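Local structure of UDP-N-Acetylenolpyruvylglucosamine Reductase (Thermus caldophilus, 2GQT) at residues V131-H135 with P157-I161; A91-S97 with K174-L178; A209-I213 with E231-F235. The protein reduces enolpyruvyl-UDP-N-acetylglucosamine to UDP-N-acetylmuramate with NADPH and a bound FAD, a step of peptidoglycan synthesis in cell wall formation. One frame throughout, in Å; residues are numbered along the deposited sequence.

How the interactions relate
The three contacts lie far apart, with centres 31 to 34 Å from one another, and none touches another. Interactions 1 and 2 both reach the antiparallel sheet that contains strand 161-171: 157-161 leads into that strand, and helix 174-187 follows it. Interaction 1 is nested inside the loop that interaction 2 closes. Both are partly buried, whereas interaction 3 is buried and lies across the chain's centre from interaction 1. Direct hydrogen bonds cross only interaction 1, where strand pairing meets the adenine end of FAD. Interaction 2 relies on apolar packing and a lysine chain, interaction 3 on glycine-to-backbone proximity and bridging waters beside C199, the probable proton donor.

Interaction 1: residues V131-H135 with P157-I161; sequences VEVFH and PPGGI. With FAD (flavin-adenine dinucleotide), chain C.
The imidazole of H135 carries P157 on one face: CB stands 3.5 Å from the ring centroid and only 4° off the ring normal, a CH-pi contact. CG of the proline leans toward the NE2-CD2 side of the same face, and the two side chains cross at about a right angle. The ring takes this place because CG of H135 sits between the backbone N and the carbonyl carbon (chi1 64°). Water 2 joins H135 ND1 to P158 O, donating to the carbonyl, while NE2 is hydrogen-bonded to Y142 OH. The H140 ring also meets that of H135.

The backbone pairing is an antiparallel hydrogen-bonded one of F134 with I161, joining strand 128-135 to the start of strand 161-171. F134 N donates to I161 O at 2.8 Å with an N-H...O angle of 171°, and I161 N returns a bond to F134 O at 2.9 Å. A type II turn from P157 to G160, closed by G160 N to P157 O, brings the chain into this pairing. F134 O has further neighbours: G160 CA approaches it as a CA-H...O contact, and water 1 donates to both F134 O and G159 O.

V133 lays CG1 against G160 CA at 3.7 Å, where the absence of a side chain leaves the CA open to the methyl. F134 and I161 approach through their CB atoms, but the phenyl leads off to meet F139 edge-to-face and to pack on helix 31-37. I161 also belongs to the FAD pocket; its CA is 3.7 Å from N1A of the adenine, and G160 O lies 3.5 Å from C2A of FAD.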
loop_
_atom_site.group_PDB
_atom_site.type_symbol
_atom_site.label_atom_id
_atom_site.label_comp_id
_atom_site.label_asym_id
_atom_site.label_seq_id
_atom_site.Cartn_x
_atom_site.Cartn_y
_atom_site.Cartn_z
ATOM N N VAL A 131 13.694 3.179 10.951
ATOM C CA VAL A 131 12.427 3.793 10.581
ATOM C C VAL A 131 12.167 4.978 11.503
ATOM O O VAL A 131 12.134 4.821 12.736
ATOM C CB VAL A 131 11.250 2.797 10.710
ATOM C CG1 VAL A 131 9.941 3.449 10.280
ATOM C CG2 VAL A 131 11.511 1.531 9.890
ATOM N N GLU A 132 11.972 6.154 10.914
ATOM C CA GLU A 132 11.551 7.325 11.676
ATOM C C GLU A 132 10.029 7.340 11.711
ATOM O O GLU A 132 9.377 7.219 10.667
ATOM C CB GLU A 132 12.087 8.615 11.062
ATOM C CG GLU A 132 11.802 9.845 11.901
ATOM C CD GLU A 132 12.292 11.112 11.240
ATOM O OE1 GLU A 132 13.313 11.676 11.692
ATOM O OE2 GLU A 132 11.656 11.539 10.265
ATOM N N VAL A 133 9.471 7.461 12.915
ATOM C CA VAL A 133 8.024 7.506 13.111
ATOM C C VAL A 133 7.679 8.752 13.928
ATOM O O VAL A 133 8.293 9.011 14.968
ATOM C CB VAL A 133 7.494 6.249 13.845
ATOM C CG1 VAL A 133 5.978 6.308 14.006
ATOM C CG2 VAL A 133 7.890 4.979 13.120
ATOM N N PHE A 134 6.714 9.516 13.435
ATOM C CA PHE A 134 6.211 10.679 14.131
ATOM C C PHE A 134 4.973 10.259 14.910
ATOM O O PHE A 134 3.996 9.773 14.340
ATOM C CB PHE A 134 5.863 11.780 13.124
ATOM C CG PHE A 134 5.335 13.030 13.759
ATOM C CD1 PHE A 134 3.972 13.236 13.910
ATOM C CD2 PHE A 134 6.207 13.999 14.226
ATOM C CE1 PHE A 134 3.488 14.397 14.519
ATOM C CE2 PHE A 134 5.737 15.152 14.829
ATOM C CZ PHE A 134 4.379 15.352 14.967
ATOM N N HIS A 135 5.028 10.426 16.226
ATOM C CA HIS A 135 3.890 10.134 17.084
ATOM C C HIS A 135 4.003 10.938 18.368
ATOM O O HIS A 135 5.103 11.298 18.783
ATOM C CB HIS A 135 3.759 8.624 17.365
ATOM C CG HIS A 135 4.907 8.019 18.123
ATOM N ND1 HIS A 135 4.876 7.810 19.487
ATOM C CD2 HIS A 135 6.080 7.496 17.696
ATOM C CE1 HIS A 135 6.001 7.230 19.869
ATOM N NE2 HIS A 135 6.748 7.025 18.801
ATOM N N PRO A 157 3.700 2.617 16.788
ATOM C CA PRO A 157 3.176 3.401 17.903
ATOM C C PRO A 157 1.834 4.032 17.557
ATOM O O PRO A 157 1.621 4.416 16.405
ATOM C CB PRO A 157 4.245 4.470 18.102
ATOM C CG PRO A 157 5.503 3.810 17.653
ATOM C CD PRO A 157 5.109 2.945 16.495
ATOM N N PRO A 158 0.912 4.116 18.535
ATOM C CA PRO A 158 -0.412 4.676 18.269
ATOM C C PRO A 158 -0.365 6.030 17.557
ATOM O O PRO A 158 0.339 6.942 18.003
ATOM C CB PRO A 158 -1.029 4.795 19.671
ATOM C CG PRO A 158 -0.346 3.769 20.454
ATOM C CD PRO A 158 1.042 3.651 19.930
ATOM N N GLY A 159 -1.111 6.144 16.465
ATOM C CA GLY A 159 -1.140 7.358 15.662
ATOM C C GLY A 159 0.118 7.588 14.832
ATOM O O GLY A 159 0.255 8.629 14.186
ATOM N N GLY A 160 1.024 6.612 14.819
ATOM C CA GLY A 160 2.339 6.781 14.199
ATOM C C GLY A 160 2.300 7.015 12.706
ATOM O O GLY A 160 1.592 6.325 11.969
ATOM N N ILE A 161 3.069 8.009 12.266
ATOM C CA ILE A 161 3.253 8.287 10.849
ATOM C C ILE A 161 4.699 7.961 10.496
ATOM O O ILE A 161 5.625 8.571 11.032
ATOM C CB ILE A 161 2.950 9.761 10.534
ATOM C CG1 ILE A 161 1.538 10.125 11.001
ATOM C CG2 ILE A 161 3.138 10.040 9.031
ATOM C CD1 ILE A 161 1.169 11.569 10.755
HETATM P PA FAD C . -2.371 3.086 1.366
HETATM O O1A FAD C . -3.250 2.148 0.650
HETATM O O2A FAD C . -2.400 4.530 1.044
HETATM O O5B FAD C . -2.567 2.953 2.935
HETATM C C5B FAD C . -2.568 1.653 3.536
HETATM C C4B FAD C . -2.412 1.779 5.036
HETATM O O4B FAD C . -1.113 2.339 5.317
HETATM C C3B FAD C . -3.436 2.708 5.703
HETATM O O3B FAD C . -3.676 2.214 7.021
HETATM C C2B FAD C . -2.682 4.031 5.762
HETATM O O2B FAD C . -3.165 4.880 6.802
HETATM C C1B FAD C . -1.287 3.548 6.098
HETATM N N9A FAD C . -0.191 4.473 5.743
HETATM C C8A FAD C . 0.109 4.935 4.519
HETATM N N7A FAD C . 1.182 5.725 4.604
HETATM C C5A FAD C . 1.584 5.742 5.880
HETATM C C6A FAD C . 2.609 6.384 6.586
HETATM N N6A FAD C . 3.513 7.177 5.995
HETATM N N1A FAD C . 2.702 6.171 7.914
HETATM C C2A FAD C . 1.825 5.386 8.555
HETATM N N3A FAD C . 0.824 4.765 7.936
HETATM C C4A FAD C . 0.700 4.948 6.607
HETATM N N1 FAD C . 0.645 -5.818 -1.079
HETATM C C2 FAD C . 1.600 -6.745 -0.721
HETATM O O2 FAD C . 1.900 -6.886 0.456
HETATM N N3 FAD C . 2.200 -7.537 -1.696
HETATM C C4 FAD C . 1.882 -7.405 -3.042
HETATM O O4 FAD C . 2.444 -8.119 -3.879
HETATM C C4X FAD C . 0.923 -6.458 -3.395
HETATM N N5 FAD C . 0.566 -6.299 -4.732
HETATM C C5X FAD C . -0.351 -5.299 -5.084
HETATM C C6 FAD C . -0.651 -5.102 -6.432
HETATM C C7 FAD C . -1.546 -4.110 -6.821
HETATM C C7M FAD C . -1.850 -3.904 -8.310
HETATM C C8 FAD C . -2.151 -3.315 -5.842
HETATM C C8M FAD C . -3.146 -2.219 -6.250
HETATM C C9 FAD C . -1.858 -3.519 -4.496
HETATM C C9A FAD C . -0.958 -4.509 -4.100
HETATM N N10 FAD C . -0.652 -4.724 -2.746
HETATM C C10 FAD C . 0.311 -5.675 -2.412
HETATM C "C1'" FAD C . -1.340 -3.988 -1.653
HETATM C "C2'" FAD C . -0.682 -2.630 -1.356
HETATM O "O2'" FAD C . 0.130 -2.200 -2.466
HETATM C "C3'" FAD C . 0.195 -2.668 -0.103
HETATM O "O3'" FAD C . -0.609 -2.988 1.041
HETATM C "C4'" FAD C . 0.938 -1.343 0.112
HETATM O "O4'" FAD C . 1.899 -1.506 1.156
HETATM C "C5'" FAD C . 0.016 -0.176 0.459
HETATM O "O5'" FAD C . 0.816 1.007 0.424
HETATM P P FAD C . 0.143 2.400 0.032
HETATM O O1P FAD C . 1.205 3.419 0.135
HETATM O O2P FAD C . -0.648 2.295 -1.212
HETATM O O3P FAD C . -0.831 2.570 1.298
HETATM O O HOH W 1 1.546 11.604 14.703
HETATM O O HOH W 2 1.947 7.117 20.309
#

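Interaction 2: residues A91-S97 with K174-L178; sequences AARAGLS and KEEIL
I177 and A92 form the close-packed part of this contact. The ethyl arm of I177 reaches between the end of helix 84-93 and the strand after it: CD1 lies 3.4 Å from L96 N and 3.5 Å from G95 C. Its other branch, CG2, is anti to the backbone N and meets A92 CB at 3.8 Å. S97 CB borders the ethyl arm at I177 CG1.

The surface on which CD1 rests is the Schellman motif ending helix 84-93. G95 has positive phi (67°), and the bonds L96 N to A91 O and G95 N to A92 O turn the chain back over the last helical turn, leading into strand 96-97. Helix 174-187 begins beside this helix end, the CA atoms of G95 and K174 lying 4.6 Å apart.

By contrast, K174 and R93 are solvent-exposed, and no hydrogen bond across the contact holds them. K174 runs its methylenes past A92 O, with CG at 3.3 Å, then bends at chi4 (62°) to bring NZ to 3.4 Å from R93 CA. R93 lies alongside, pointing the same way, its NE 5.5 Å from K174 NZ; R93 NH1 has a salt bridge to E90.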
loop_
_atom_site.group_PDB
_atom_site.type_symbol
_atom_site.label_atom_id
_atom_site.label_comp_id
_atom_site.label_asym_id
_atom_site.label_seq_id
_atom_site.Cartn_x
_atom_site.Cartn_y
_atom_site.Cartn_z
ATOM N N ALA A 91 17.414 1.101 -7.043
ATOM C CA ALA A 91 18.339 0.178 -6.416
ATOM C C ALA A 91 19.046 -0.655 -7.482
ATOM O O ALA A 91 20.268 -0.785 -7.450
ATOM C CB ALA A 91 17.623 -0.701 -5.425
ATOM N N ALA A 92 18.301 -1.190 -8.444
ATOM C CA ALA A 92 18.910 -1.937 -9.553
ATOM C C ALA A 92 19.947 -1.080 -10.285
ATOM O O ALA A 92 21.057 -1.540 -10.545
ATOM C CB ALA A 92 17.842 -2.425 -10.516
ATOM N N ARG A 93 19.594 0.162 -10.602
ATOM C CA ARG A 93 20.501 1.081 -11.292
ATOM C C ARG A 93 21.791 1.295 -10.508
ATOM O O ARG A 93 22.863 1.455 -11.102
ATOM C CB ARG A 93 19.830 2.428 -11.526
ATOM C CG ARG A 93 18.805 2.421 -12.616
ATOM C CD ARG A 93 18.115 3.758 -12.729
ATOM N NE ARG A 93 16.934 3.593 -13.553
ATOM C CZ ARG A 93 15.682 3.713 -13.130
ATOM N NH1 ARG A 93 15.416 4.064 -11.879
ATOM N NH2 ARG A 93 14.683 3.499 -13.978
ATOM N N ALA A 94 21.684 1.284 -9.181
ATOM C CA ALA A 94 22.818 1.527 -8.294
ATOM C C ALA A 94 23.614 0.264 -7.986
ATOM O O ALA A 94 24.624 0.327 -7.278
ATOM C CB ALA A 94 22.351 2.165 -6.989
ATOM N N GLY A 95 23.163 -0.884 -8.487
ATOM C CA GLY A 95 23.814 -2.154 -8.165
ATOM C C GLY A 95 23.627 -2.499 -6.701
ATOM O O GLY A 95 24.517 -3.058 -6.054
ATOM N N LEU A 96 22.446 -2.162 -6.182
ATOM C CA LEU A 96 22.104 -2.440 -4.799
ATOM C C LEU A 96 20.935 -3.417 -4.703
ATOM O O LEU A 96 19.836 -3.174 -5.213
ATOM C CB LEU A 96 21.790 -1.149 -4.047
ATOM C CG LEU A 96 23.001 -0.234 -3.841
ATOM C CD1 LEU A 96 22.553 1.121 -3.315
ATOM C CD2 LEU A 96 24.027 -0.890 -2.905
ATOM N N SER A 97 21.199 -4.536 -4.051
ATOM C CA SER A 97 20.243 -5.617 -3.913
ATOM C C SER A 97 19.515 -5.546 -2.571
ATOM O O SER A 97 20.079 -5.124 -1.558
ATOM C CB SER A 97 20.980 -6.946 -4.060
ATOM O OG SER A 97 20.120 -8.053 -3.917
ATOM N N LYS A 174 24.472 -5.383 -11.351
ATOM C CA LYS A 174 23.189 -4.897 -11.848
ATOM C C LYS A 174 22.445 -5.982 -12.627
ATOM O O LYS A 174 21.242 -6.168 -12.439
ATOM C CB LYS A 174 23.364 -3.621 -12.690
ATOM C CG LYS A 174 22.070 -3.065 -13.274
ATOM C CD LYS A 174 22.256 -1.707 -13.950
ATOM C CE LYS A 174 20.996 -1.277 -14.703
ATOM N NZ LYS A 174 19.824 -1.096 -13.808
ATOM N N GLU A 175 23.157 -6.709 -13.484
ATOM C CA GLU A 175 22.522 -7.746 -14.296
ATOM C C GLU A 175 21.894 -8.854 -13.437
ATOM O O GLU A 175 20.847 -9.398 -13.797
ATOM C CB GLU A 175 23.499 -8.317 -15.332
ATOM C CG GLU A 175 24.689 -9.075 -14.743
ATOM C CD GLU A 175 24.374 -10.532 -14.434
ATOM O OE1 GLU A 175 23.654 -11.168 -15.233
ATOM O OE2 GLU A 175 24.844 -11.039 -13.392
ATOM N N GLU A 176 22.526 -9.175 -12.306
ATOM C CA GLU A 176 22.009 -10.187 -11.379
ATOM C C GLU A 176 20.726 -9.688 -10.708
ATOM O O GLU A 176 19.747 -10.427 -10.606
ATOM C CB GLU A 176 23.037 -10.557 -10.306
ATOM C CG GLU A 176 22.546 -11.677 -9.367
ATOM C CD GLU A 176 23.542 -12.081 -8.284
ATOM O OE1 GLU A 176 24.640 -11.501 -8.210
ATOM O OE2 GLU A 176 23.214 -12.996 -7.497
ATOM N N ILE A 177 20.750 -8.444 -10.237
ATOM C CA ILE A 177 19.579 -7.817 -9.634
ATOM C C ILE A 177 18.408 -7.860 -10.618
ATOM O O ILE A 177 17.282 -8.234 -10.256
ATOM C CB ILE A 177 19.898 -6.380 -9.192
ATOM C CG1 ILE A 177 20.968 -6.400 -8.097
ATOM C CG2 ILE A 177 18.643 -5.687 -8.687
ATOM C CD1 ILE A 177 21.559 -5.051 -7.778
ATOM N N LEU A 178 18.686 -7.523 -11.877
ATOM C CA LEU A 178 17.654 -7.518 -12.913
ATOM C C LEU A 178 17.128 -8.916 -13.233
ATOM O O LEU A 178 15.934 -9.085 -13.512
ATOM C CB LEU A 178 18.146 -6.787 -14.170
ATOM C CG LEU A 178 18.105 -5.247 -14.161
ATOM C CD1 LEU A 178 16.692 -4.690 -13.988
ATOM C CD2 LEU A 178 19.011 -4.612 -13.142
#

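Interaction 3: residues A209-I213 with E231-F235; sequences AGRLI and EHGNF
A type I turn from H232 to F235, in the loop between strands 226-228 and 236-238, packs against the first turn of helix 209-215 near the active site. The nearest pair of CA atoms across the contact is G210 and N234, 4.3 Å apart. G210 CA lies 3.7 Å from N234 N, and the H232 ring brings its CE1 toward the same G210 CA, which it meets obliquely. G233 CA in turn comes near G210 O, so that two residues without side chains let the backbones themselves make the contact here.

I213 lies against the turn through both branches. CG2, anti to the backbone N, comes to 3.3 Å from G233 O, and CD1 reaches the same oxygen at 3.4 Å. These are aliphatic contacts with a carbonyl, not hydrogen bonds. A209 CB meets the amide of N234, with ND2 at 3.6 Å.

No direct hydrogen bond crosses the contact. Water 3 accepts from G210 N and, weakly, from N234 ND2; water 4 accepts from G233 N and donates weakly to G210 O.

Within the loop, N234 N donates to H232 ND1 at 3.1 Å, lying 1° from the imidazole plane, so ND1 acts as acceptor and the bond limits rotation of the ring. F235 CE1 lies over the centre of one imidazole face, 3.6 Å above the plane, and water 4 lies on the opposite face, offset toward the rim. The turn itself is closed by F235 N to H232 O.

N234 links this turn to the catalytic region. Its OD1 accepts from F201 N, and the nearest atoms of its side chain and that of C199, probably the proton donor, are about 3 Å apart.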
loop_
_atom_site.group_PDB
_atom_site.type_symbol
_atom_site.label_atom_id
_atom_site.label_comp_id
_atom_site.label_asym_id
_atom_site.label_seq_id
_atom_site.Cartn_x
_atom_site.Cartn_y
_atom_site.Cartn_z
ATOM N N ALA A 209 -6.748 -17.875 -1.822
ATOM C CA ALA A 209 -7.970 -17.116 -2.113
ATOM C C ALA A 209 -8.310 -17.089 -3.608
ATOM O O ALA A 209 -9.440 -17.397 -3.986
ATOM C CB ALA A 209 -7.870 -15.701 -1.554
ATOM N N GLY A 210 -7.336 -16.744 -4.445
ATOM C CA GLY A 210 -7.544 -16.679 -5.890
ATOM C C GLY A 210 -7.999 -17.998 -6.485
ATOM O O GLY A 210 -8.958 -18.043 -7.257
ATOM N N ARG A 211 -7.312 -19.076 -6.107
ATOM C CA ARG A 211 -7.649 -20.418 -6.577
ATOM C C ARG A 211 -9.019 -20.865 -6.065
ATOM O O ARG A 211 -9.810 -21.427 -6.829
ATOM C CB ARG A 211 -6.561 -21.425 -6.185
ATOM C CG ARG A 211 -6.459 -22.622 -7.117
ATOM C CD ARG A 211 -5.194 -23.436 -6.871
ATOM N NE ARG A 211 -3.997 -22.601 -6.871
ATOM C CZ ARG A 211 -3.163 -22.473 -5.840
ATOM N NH1 ARG A 211 -3.368 -23.145 -4.713
ATOM N NH2 ARG A 211 -2.108 -21.681 -5.943
ATOM N N LEU A 212 -9.307 -20.599 -4.787
ATOM C CA LEU A 212 -10.612 -20.938 -4.203
ATOM C C LEU A 212 -11.744 -20.219 -4.932
ATOM O O LEU A 212 -12.747 -20.832 -5.286
ATOM C CB LEU A 212 -10.680 -20.618 -2.701
ATOM C CG LEU A 212 -9.980 -21.556 -1.706
ATOM C CD1 LEU A 212 -9.920 -20.897 -0.331
ATOM C CD2 LEU A 212 -10.653 -22.928 -1.612
ATOM N N ILE A 213 -11.566 -18.920 -5.161
ATOM C CA ILE A 213 -12.575 -18.114 -5.840
ATOM C C ILE A 213 -12.775 -18.618 -7.274
ATOM O O ILE A 213 -13.913 -18.767 -7.721
ATOM C CB ILE A 213 -12.215 -16.612 -5.778
ATOM C CG1 ILE A 213 -12.336 -16.106 -4.330
ATOM C CG2 ILE A 213 -13.109 -15.786 -6.704
ATOM C CD1 ILE A 213 -11.630 -14.767 -4.056
ATOM N N GLU A 231 -9.258 -12.457 -15.010
ATOM C CA GLU A 231 -7.846 -12.852 -15.082
ATOM C C GLU A 231 -7.324 -13.499 -13.798
ATOM O O GLU A 231 -6.394 -14.308 -13.839
ATOM C CB GLU A 231 -6.970 -11.641 -15.407
ATOM C CG GLU A 231 -7.164 -11.051 -16.793
ATOM C CD GLU A 231 -6.473 -9.709 -16.929
ATOM O OE1 GLU A 231 -5.261 -9.683 -17.243
ATOM O OE2 GLU A 231 -7.139 -8.678 -16.700
ATOM N N HIS A 232 -7.906 -13.121 -12.660
ATOM C CA HIS A 232 -7.426 -13.559 -11.351
ATOM C C HIS A 232 -8.536 -13.411 -10.321
ATOM O O HIS A 232 -9.045 -12.309 -10.116
ATOM C CB HIS A 232 -6.217 -12.714 -10.933
ATOM C CG HIS A 232 -5.426 -13.294 -9.802
ATOM N ND1 HIS A 232 -5.962 -13.538 -8.553
ATOM C CD2 HIS A 232 -4.121 -13.649 -9.728
ATOM C CE1 HIS A 232 -5.021 -14.021 -7.762
ATOM N NE2 HIS A 232 -3.896 -14.102 -8.452
ATOM N N GLY A 233 -8.885 -14.517 -9.668
ATOM C CA GLY A 233 -10.021 -14.559 -8.752
ATOM C C GLY A 233 -9.938 -13.653 -7.542
ATOM O O GLY A 233 -10.970 -13.236 -7.011
ATOM N N ASN A 234 -8.717 -13.337 -7.115
ATOM C CA ASN A 234 -8.515 -12.499 -5.930
ATOM C C ASN A 234 -8.404 -11.005 -6.246
ATOM O O ASN A 234 -7.924 -10.216 -5.429
ATOM C CB ASN A 234 -7.307 -12.971 -5.111
ATOM C CG ASN A 234 -7.428 -12.611 -3.629
ATOM O OD1 ASN A 234 -8.507 -12.257 -3.147
ATOM N ND2 ASN A 234 -6.316 -12.695 -2.905
ATOM N N PHE A 235 -8.850 -10.607 -7.433
ATOM C CA PHE A 235 -8.890 -9.198 -7.795
ATOM C C PHE A 235 -10.308 -8.764 -8.130
ATOM O O PHE A 235 -10.995 -9.396 -8.940
ATOM C CB PHE A 235 -7.940 -8.900 -8.954
ATOM C CG PHE A 235 -6.490 -8.934 -8.563
ATOM C CD1 PHE A 235 -5.819 -10.146 -8.426
ATOM C CD2 PHE A 235 -5.792 -7.757 -8.326
ATOM C CE1 PHE A 235 -4.482 -10.186 -8.055
ATOM C CE2 PHE A 235 -4.444 -7.789 -7.961
ATOM C CZ PHE A 235 -3.791 -9.010 -7.826
HETATM O O HOH W 3 -4.660 -15.327 -4.233
HETATM O O HOH W 4 -7.379 -17.073 -10.097
#